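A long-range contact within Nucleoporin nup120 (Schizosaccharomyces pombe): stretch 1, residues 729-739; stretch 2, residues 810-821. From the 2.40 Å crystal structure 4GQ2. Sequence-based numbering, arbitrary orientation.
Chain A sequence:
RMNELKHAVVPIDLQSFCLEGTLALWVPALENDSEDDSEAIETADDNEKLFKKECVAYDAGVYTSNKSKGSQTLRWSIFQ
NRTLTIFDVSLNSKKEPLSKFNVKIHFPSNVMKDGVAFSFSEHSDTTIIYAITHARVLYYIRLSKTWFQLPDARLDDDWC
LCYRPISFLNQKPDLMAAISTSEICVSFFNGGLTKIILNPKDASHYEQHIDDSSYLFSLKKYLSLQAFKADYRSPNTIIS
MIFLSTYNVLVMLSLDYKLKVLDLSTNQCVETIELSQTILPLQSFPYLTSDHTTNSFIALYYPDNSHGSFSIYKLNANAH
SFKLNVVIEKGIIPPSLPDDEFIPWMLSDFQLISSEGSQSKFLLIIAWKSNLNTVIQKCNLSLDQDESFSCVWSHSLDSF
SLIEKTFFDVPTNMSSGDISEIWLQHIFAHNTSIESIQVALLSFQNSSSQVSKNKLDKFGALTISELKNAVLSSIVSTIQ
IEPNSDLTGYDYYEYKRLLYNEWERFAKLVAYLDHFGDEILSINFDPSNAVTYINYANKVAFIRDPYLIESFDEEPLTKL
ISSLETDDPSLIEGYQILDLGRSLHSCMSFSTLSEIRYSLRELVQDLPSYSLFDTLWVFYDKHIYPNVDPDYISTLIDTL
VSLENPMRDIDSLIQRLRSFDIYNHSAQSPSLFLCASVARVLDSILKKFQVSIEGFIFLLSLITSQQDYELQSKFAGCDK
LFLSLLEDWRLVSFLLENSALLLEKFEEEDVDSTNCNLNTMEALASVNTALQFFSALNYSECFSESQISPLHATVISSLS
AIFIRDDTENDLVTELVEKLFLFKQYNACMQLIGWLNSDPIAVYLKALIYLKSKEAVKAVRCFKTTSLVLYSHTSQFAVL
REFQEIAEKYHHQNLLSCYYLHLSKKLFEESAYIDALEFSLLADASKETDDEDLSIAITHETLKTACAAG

Stretch 1 (729-739) WRLVSFLLENS
Stretch 2 (810-821) NDLVTELVEKLF

A salt bridge anchors the contact: Arg 730 NH2 lies 2.5 Å from Asp 811 OD1 and donates a nearly straight hydrogen bond (166°) to Asp 811 OD2 at 2.8 Å. Arginine's long chain (chi1 t, chi2 t, chi3 p) carries charge to the carboxylate, which meets the guanidinium near its plane, while Val 813 CG2 covers one face, 3.6 Å from Arg 730 NH1. Asp 811 (phi/psi -75/134, chi1 t) also N-caps the second helix, its OD2 accepting a weak bond from Val 813 N at 3.3 Å.

The first stretch enters already helical at 729; helix 812-821 continues beyond the second. They run roughly parallel (22°), axes 11.1 Å apart at closest approach; Leu 731 CA and Val 813 CA, 7.3 Å apart, set the register. Together they bury 437 Å². Phe 734 (chi1 t, chi2 75°) is a knob among Leu 812 (t,m), Val 813 (t), Leu 816 (t,p) and Val 817. Its flat ring suits this: Val 813 CG2 sits over the face, 3.8 Å from the Phe 734 centroid, Leu 812 CD1 at the edge, 3.8 Å from Phe 734 CE2, which lies 3.5 Å from Leu 816 CD2. Leu 731 and Leu 735 (both m,t) point CA-to-CB sideways but bring their branched, apolar ends inward: Leu 735 CD2 reaches Leu 816 CD2 at 3.9 Å. Asn 738 ND2 donates to Phe 734 O (2.8 Å), while Asn 738 OD1 lies 3.4 Å from Leu 816 CD2.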

ATOM      1  N   TRP A 729      17.695  -4.925   4.826  1.00 34.95           N
ATOM      2  CA  TRP A 729      17.113  -4.356   3.618  1.00 31.77           C
ATOM      3  C   TRP A 729      15.926  -5.148   3.185  1.00 31.47           C
ATOM      4  O   TRP A 729      14.879  -4.577   2.884  1.00 34.22           O
ATOM      5  CB  TRP A 729      18.128  -4.274   2.482  1.00 33.35           C
ATOM      6  CG  TRP A 729      17.586  -3.477   1.329  1.00 31.60           C
ATOM      7  CD1 TRP A 729      17.670  -2.100   1.136  1.00 28.00           C
ATOM      8  CD2 TRP A 729      16.809  -3.983   0.184  1.00 30.63           C
ATOM      9  NE1 TRP A 729      17.023  -1.725  -0.025  1.00 30.67           N
ATOM     10  CE2 TRP A 729      16.480  -2.804  -0.643  1.00 29.87           C
ATOM     11  CE3 TRP A 729      16.356  -5.242  -0.220  1.00 29.46           C
ATOM     12  CZ2 TRP A 729      15.736  -2.909  -1.820  1.00 26.18           C
ATOM     13  CZ3 TRP A 729      15.614  -5.336  -1.411  1.00 32.83           C
ATOM     14  CH2 TRP A 729      15.312  -4.195  -2.188  1.00 30.86           C
ATOM     15  N   ARG A 730      16.078  -6.471   3.168  1.00 30.59           N
ATOM     16  CA  ARG A 730      15.021  -7.367   2.719  1.00 31.33           C
ATOM     17  C   ARG A 730      13.748  -7.167   3.515  1.00 31.54           C
ATOM     18  O   ARG A 730      12.696  -6.941   2.937  1.00 36.05           O
ATOM     19  CB  ARG A 730      15.461  -8.830   2.810  1.00 28.20           C
ATOM     20  CG  ARG A 730      14.418  -9.796   2.284  1.00 34.45           C
ATOM     21  CD  ARG A 730      14.937 -11.222   2.263  1.00 38.38           C
ATOM     22  NE  ARG A 730      14.701 -11.842   3.551  1.00 50.15           N
ATOM     23  CZ  ARG A 730      13.772 -12.751   3.809  1.00 40.93           C
ATOM     24  NH1 ARG A 730      12.976 -13.216   2.861  1.00 34.62           N
ATOM     25  NH2 ARG A 730      13.666 -13.207   5.040  1.00 43.14           N
ATOM     26  N   LEU A 731      13.855  -7.246   4.839  1.00 35.37           N
ATOM     27  CA  LEU A 731      12.683  -7.211   5.704  1.00 32.56           C
ATOM     28  C   LEU A 731      12.024  -5.857   5.664  1.00 31.04           C
ATOM     29  O   LEU A 731      10.801  -5.753   5.622  1.00 35.67           O
ATOM     30  CB  LEU A 731      13.051  -7.586   7.139  1.00 38.56           C
ATOM     31  CG  LEU A 731      13.516  -9.034   7.339  1.00 37.66           C
ATOM     32  CD1 LEU A 731      13.578  -9.365   8.819  1.00 43.14           C
ATOM     33  CD2 LEU A 731      12.588 -10.009   6.626  1.00 33.76           C
ATOM     34  N   VAL A 732      12.850  -4.820   5.654  1.00 30.74           N
ATOM     35  CA  VAL A 732      12.367  -3.453   5.562  1.00 33.04           C
ATOM     36  C   VAL A 732      11.637  -3.198   4.231  1.00 33.10           C
ATOM     37  O   VAL A 732      10.507  -2.705   4.230  1.00 37.83           O
ATOM     38  CB  VAL A 732      13.521  -2.455   5.822  1.00 31.41           C
ATOM     39  CG1 VAL A 732      13.152  -1.055   5.372  1.00 31.93           C
ATOM     40  CG2 VAL A 732      13.889  -2.465   7.307  1.00 31.46           C
ATOM     41  N   SER A 733      12.265  -3.563   3.115  1.00 30.18           N
ATOM     42  CA  SER A 733      11.674  -3.365   1.785  1.00 31.75           C
ATOM     43  C   SER A 733      10.429  -4.214   1.596  1.00 30.72           C
ATOM     44  O   SER A 733       9.465  -3.773   0.983  1.00 33.15           O
ATOM     45  CB  SER A 733      12.693  -3.642   0.670  1.00 33.74           C
ATOM     46  OG  SER A 733      13.839  -2.811   0.817  1.00 35.30           O
ATOM     47  N   PHE A 734      10.449  -5.429   2.132  1.00 28.04           N
ATOM     48  CA  PHE A 734       9.257  -6.267   2.185  1.00 29.85           C
ATOM     49  C   PHE A 734       8.077  -5.538   2.848  1.00 36.58           C
ATOM     50  O   PHE A 734       7.004  -5.385   2.247  1.00 38.33           O
ATOM     51  CB  PHE A 734       9.589  -7.588   2.880  1.00 27.48           C
ATOM     52  CG  PHE A 734       8.392  -8.373   3.322  1.00 25.88           C
ATOM     53  CD1 PHE A 734       7.614  -9.057   2.400  1.00 25.60           C
ATOM     54  CD2 PHE A 734       8.073  -8.471   4.680  1.00 26.64           C
ATOM     55  CE1 PHE A 734       6.516  -9.802   2.814  1.00 30.12           C
ATOM     56  CE2 PHE A 734       6.976  -9.207   5.100  1.00 25.60           C
ATOM     57  CZ  PHE A 734       6.193  -9.871   4.164  1.00 28.53           C
ATOM     58  N   LEU A 735       8.285  -5.051   4.066  1.00 28.06           N
ATOM     59  CA  LEU A 735       7.236  -4.313   4.770  1.00 27.84           C
ATOM     60  C   LEU A 735       6.793  -3.018   4.080  1.00 32.49           C
ATOM     61  O   LEU A 735       5.616  -2.656   4.141  1.00 31.66           O
ATOM     62  CB  LEU A 735       7.623  -4.054   6.225  1.00 26.09           C
ATOM     63  CG  LEU A 735       7.701  -5.328   7.080  1.00 30.73           C
ATOM     64  CD1 LEU A 735       8.386  -5.036   8.400  1.00 28.99           C
ATOM     65  CD2 LEU A 735       6.323  -5.938   7.317  1.00 26.79           C
ATOM     66  N   LEU A 736       7.724  -2.327   3.421  1.00 33.68           N
ATOM     67  CA  LEU A 736       7.375  -1.128   2.656  1.00 30.14           C
ATOM     68  C   LEU A 736       6.420  -1.475   1.497  1.00 30.78           C
ATOM     69  O   LEU A 736       5.524  -0.696   1.162  1.00 26.79           O
ATOM     70  CB  LEU A 736       8.631  -0.382   2.161  1.00 31.59           C
ATOM     71  CG  LEU A 736       9.350   0.420   3.258  1.00 31.44           C
ATOM     72  CD1 LEU A 736      10.672   0.998   2.785  1.00 30.42           C
ATOM     73  CD2 LEU A 736       8.460   1.534   3.794  1.00 33.84           C
ATOM     74  N   GLU A 737       6.593  -2.662   0.925  1.00 31.01           N
ATOM     75  CA  GLU A 737       5.676  -3.158  -0.088  1.00 35.24           C
ATOM     76  C   GLU A 737       4.314  -3.492   0.531  1.00 32.57           C
ATOM     77  O   GLU A 737       3.298  -3.495  -0.157  1.00 42.28           O
ATOM     78  CB  GLU A 737       6.275  -4.367  -0.823  1.00 40.56           C
ATOM     79  CG  GLU A 737       5.958  -4.394  -2.314  1.00 54.86           C
ATOM     80  CD  GLU A 737       6.386  -5.680  -3.013  1.00 66.76           C
ATOM     81  OE1 GLU A 737       5.505  -6.365  -3.593  1.00 53.48           O
ATOM     82  OE2 GLU A 737       7.598  -6.000  -2.994  1.00 57.84           O
ATOM     83  N   ASN A 738       4.287  -3.747   1.835  1.00 36.47           N
ATOM     84  CA  ASN A 738       3.026  -4.045   2.516  1.00 33.59           C
ATOM     85  C   ASN A 738       2.205  -2.773   2.788  1.00 32.68           C
ATOM     86  O   ASN A 738       0.991  -2.829   3.040  1.00 29.50           O
ATOM     87  CB  ASN A 738       3.290  -4.812   3.819  1.00 28.90           C
ATOM     88  CG  ASN A 738       3.507  -6.298   3.596  1.00 33.07           C
ATOM     89  OD1 ASN A 738       2.648  -7.109   3.937  1.00 39.63           O
ATOM     90  ND2 ASN A 738       4.661  -6.668   3.032  1.00 28.58           N
ATOM     91  N   SER A 739       2.879  -1.630   2.736  1.00 32.36           N
ATOM     92  CA  SER A 739       2.277  -0.359   3.127  1.00 33.22           C
ATOM     93  C   SER A 739       1.166   0.089   2.188  1.00 37.56           C
ATOM     94  O   SER A 739       0.144   0.598   2.646  1.00 39.67           O
ATOM     95  CB  SER A 739       3.342   0.726   3.239  1.00 32.41           C
ATOM     96  OG  SER A 739       2.791   1.870   3.862  1.00 41.32           O
ATOM     97  N   ASN A 810      11.978 -18.157  13.221  1.00 75.81           N
ATOM     98  CA  ASN A 810      11.402 -18.298  11.900  1.00 79.99           C
ATOM     99  C   ASN A 810      11.493 -16.979  11.143  1.00 69.73           C
ATOM    100  O   ASN A 810      11.686 -15.918  11.741  1.00 75.89           O
ATOM    101  CB  ASN A 810       9.948 -18.770  11.994  1.00 82.45           C
ATOM    102  CG  ASN A 810       9.832 -20.242  12.356  1.00 85.62           C
ATOM    103  OD1 ASN A 810      10.580 -21.085  11.855  1.00 76.53           O
ATOM    104  ND2 ASN A 810       8.878 -20.560  13.224  1.00 76.59           N
ATOM    105  N   ASP A 811      11.358 -17.058   9.828  1.00 49.81           N
ATOM    106  CA  ASP A 811      11.444 -15.892   8.975  1.00 45.95           C
ATOM    107  C   ASP A 811      10.192 -15.027   9.051  1.00 41.22           C
ATOM    108  O   ASP A 811       9.062 -15.529   8.985  1.00 41.39           O
ATOM    109  CB  ASP A 811      11.681 -16.315   7.532  1.00 40.13           C
ATOM    110  CG  ASP A 811      12.193 -15.188   6.691  1.00 42.60           C
ATOM    111  OD1 ASP A 811      13.307 -14.708   6.980  1.00 54.89           O
ATOM    112  OD2 ASP A 811      11.489 -14.776   5.750  1.00 47.53           O
ATOM    113  N   LEU A 812      10.413 -13.724   9.169  1.00 35.54           N
ATOM    114  CA  LEU A 812       9.333 -12.735   9.242  1.00 38.61           C
ATOM    115  C   LEU A 812       8.413 -12.742   8.013  1.00 32.21           C
ATOM    116  O   LEU A 812       7.193 -12.581   8.144  1.00 35.22           O
ATOM    117  CB  LEU A 812       9.937 -11.348   9.455  1.00 41.37           C
ATOM    118  CG  LEU A 812       9.120 -10.101   9.820  1.00 50.95           C
ATOM    119  CD1 LEU A 812       8.366  -9.526   8.620  1.00 39.48           C
ATOM    120  CD2 LEU A 812       8.205 -10.357  11.008  1.00 60.57           C
ATOM    121  N   VAL A 813       8.986 -12.938   6.829  1.00 34.46           N
ATOM    122  CA  VAL A 813       8.182 -12.997   5.602  1.00 32.44           C
ATOM    123  C   VAL A 813       7.234 -14.180   5.681  1.00 33.76           C
ATOM    124  O   VAL A 813       6.039 -14.042   5.439  1.00 34.69           O
ATOM    125  CB  VAL A 813       9.049 -13.093   4.333  1.00 31.20           C
ATOM    126  CG1 VAL A 813       8.181 -13.307   3.109  1.00 30.24           C
ATOM    127  CG2 VAL A 813       9.881 -11.830   4.159  1.00 32.57           C
ATOM    128  N   THR A 814       7.768 -15.340   6.051  1.00 36.09           N
ATOM    129  CA  THR A 814       6.955 -16.541   6.143  1.00 32.73           C
ATOM    130  C   THR A 814       5.818 -16.343   7.138  1.00 34.84           C
ATOM    131  O   THR A 814       4.665 -16.650   6.831  1.00 32.29           O
ATOM    132  CB  THR A 814       7.792 -17.770   6.513  1.00 34.69           C
ATOM    133  OG1 THR A 814       8.872 -17.910   5.579  1.00 35.96           O
ATOM    134  CG2 THR A 814       6.935 -19.010   6.475  1.00 30.67           C
ATOM    135  N   GLU A 815       6.151 -15.802   8.307  1.00 37.63           N
ATOM    136  CA  GLU A 815       5.173 -15.540   9.359  1.00 40.69           C
ATOM    137  C   GLU A 815       4.053 -14.621   8.883  1.00 38.62           C
ATOM    138  O   GLU A 815       2.879 -14.944   9.033  1.00 35.15           O
ATOM    139  CB  GLU A 815       5.853 -14.930  10.587  1.00 41.33           C
ATOM    140  CG  GLU A 815       6.750 -15.895  11.359  1.00 48.17           C
ATOM    141  CD  GLU A 815       7.380 -15.264  12.594  1.00 56.58           C
ATOM    142  OE1 GLU A 815       7.051 -14.101  12.924  1.00 63.58           O
ATOM    143  OE2 GLU A 815       8.211 -15.936  13.239  1.00 58.45           O
ATOM    144  N   LEU A 816       4.418 -13.478   8.305  1.00 33.63           N
ATOM    145  CA  LEU A 816       3.412 -12.516   7.883  1.00 36.35           C
ATOM    146  C   LEU A 816       2.548 -13.076   6.754  1.00 35.33           C
ATOM    147  O   LEU A 816       1.314 -13.043   6.849  1.00 34.26           O
ATOM    148  CB  LEU A 816       4.038 -11.162   7.504  1.00 30.74           C
ATOM    149  CG  LEU A 816       3.077 -10.119   6.923  1.00 33.14           C
ATOM    150  CD1 LEU A 816       1.912  -9.859   7.873  1.00 29.02           C
ATOM    151  CD2 LEU A 816       3.813  -8.823   6.594  1.00 33.81           C
ATOM    152  N   VAL A 817       3.195 -13.607   5.716  1.00 31.43           N
ATOM    153  CA  VAL A 817       2.483 -14.181   4.563  1.00 35.24           C
ATOM    154  C   VAL A 817       1.584 -15.354   4.970  1.00 36.04           C
ATOM    155  O   VAL A 817       0.448 -15.481   4.474  1.00 33.32           O
ATOM    156  CB  VAL A 817       3.453 -14.607   3.434  1.00 33.01           C
ATOM    157  CG1 VAL A 817       2.709 -15.302   2.306  1.00 35.92           C
ATOM    158  CG2 VAL A 817       4.201 -13.399   2.891  1.00 30.35           C
ATOM    159  N   GLU A 818       2.077 -16.183   5.891  1.00 34.88           N
ATOM    160  CA  GLU A 818       1.319 -17.339   6.374  1.00 39.13           C
ATOM    161  C   GLU A 818       0.009 -16.888   7.019  1.00 38.66           C
ATOM    162  O   GLU A 818      -1.040 -17.480   6.771  1.00 39.06           O
ATOM    163  CB  GLU A 818       2.158 -18.191   7.338  1.00 46.55           C
ATOM    164  CG  GLU A 818       1.634 -19.605   7.571  1.00 46.39           C
ATOM    165  CD  GLU A 818       0.813 -19.754   8.843  1.00 55.69           C
ATOM    166  OE1 GLU A 818       0.728 -18.791   9.635  1.00 58.42           O
ATOM    167  OE2 GLU A 818       0.255 -20.848   9.064  1.00 56.07           O
ATOM    168  N   LYS A 819       0.070 -15.818   7.811  1.00 42.66           N
ATOM    169  CA  LYS A 819      -1.130 -15.259   8.443  1.00 38.58           C
ATOM    170  C   LYS A 819      -2.094 -14.666   7.426  1.00 37.47           C
ATOM    171  O   LYS A 819      -3.316 -14.836   7.536  1.00 39.90           O
ATOM    172  CB  LYS A 819      -0.766 -14.213   9.490  1.00 42.17           C
ATOM    173  CG  LYS A 819      -0.261 -14.788  10.803  1.00 46.91           C
ATOM    174  CD  LYS A 819      -1.359 -15.552  11.532  1.00 50.37           C
ATOM    175  CE  LYS A 819      -0.916 -15.981  12.921  1.00 52.31           C
ATOM    176  NZ  LYS A 819       0.382 -16.711  12.895  1.00 56.53           N
ATOM    177  N   LEU A 820      -1.545 -13.972   6.434  1.00 39.13           N
ATOM    178  CA  LEU A 820      -2.362 -13.405   5.360  1.00 37.13           C
ATOM    179  C   LEU A 820      -3.111 -14.529   4.654  1.00 39.67           C
ATOM    180  O   LEU A 820      -4.298 -14.400   4.342  1.00 35.59           O
ATOM    181  CB  LEU A 820      -1.502 -12.609   4.366  1.00 29.28           C
ATOM    182  CG  LEU A 820      -1.016 -11.216   4.799  1.00 33.46           C
ATOM    183  CD1 LEU A 820       0.024 -10.662   3.827  1.00 29.51           C
ATOM    184  CD2 LEU A 820      -2.185 -10.252   4.924  1.00 33.03           C
ATOM    185  N   PHE A 821      -2.401 -15.636   4.431  1.00 39.10           N
ATOM    186  CA  PHE A 821      -2.968 -16.798   3.779  1.00 35.12           C
ATOM    187  C   PHE A 821      -4.134 -17.339   4.588  1.00 35.49           C
ATOM    188  O   PHE A 821      -5.234 -17.490   4.056  1.00 50.67           O
ATOM    189  CB  PHE A 821      -1.909 -17.879   3.541  1.00 34.48           C
ATOM    190  CG  PHE A 821      -2.404 -19.020   2.704  1.00 35.78           C
ATOM    191  CD1 PHE A 821      -2.402 -18.927   1.314  1.00 31.54           C
ATOM    192  CD2 PHE A 821      -2.902 -20.179   3.302  1.00 32.08           C
ATOM    193  CE1 PHE A 821      -2.871 -19.973   0.533  1.00 35.89           C
ATOM    194  CE2 PHE A 821      -3.376 -21.228   2.524  1.00 39.49           C
ATOM    195  CZ  PHE A 821      -3.359 -21.124   1.137  1.00 38.35           C
TER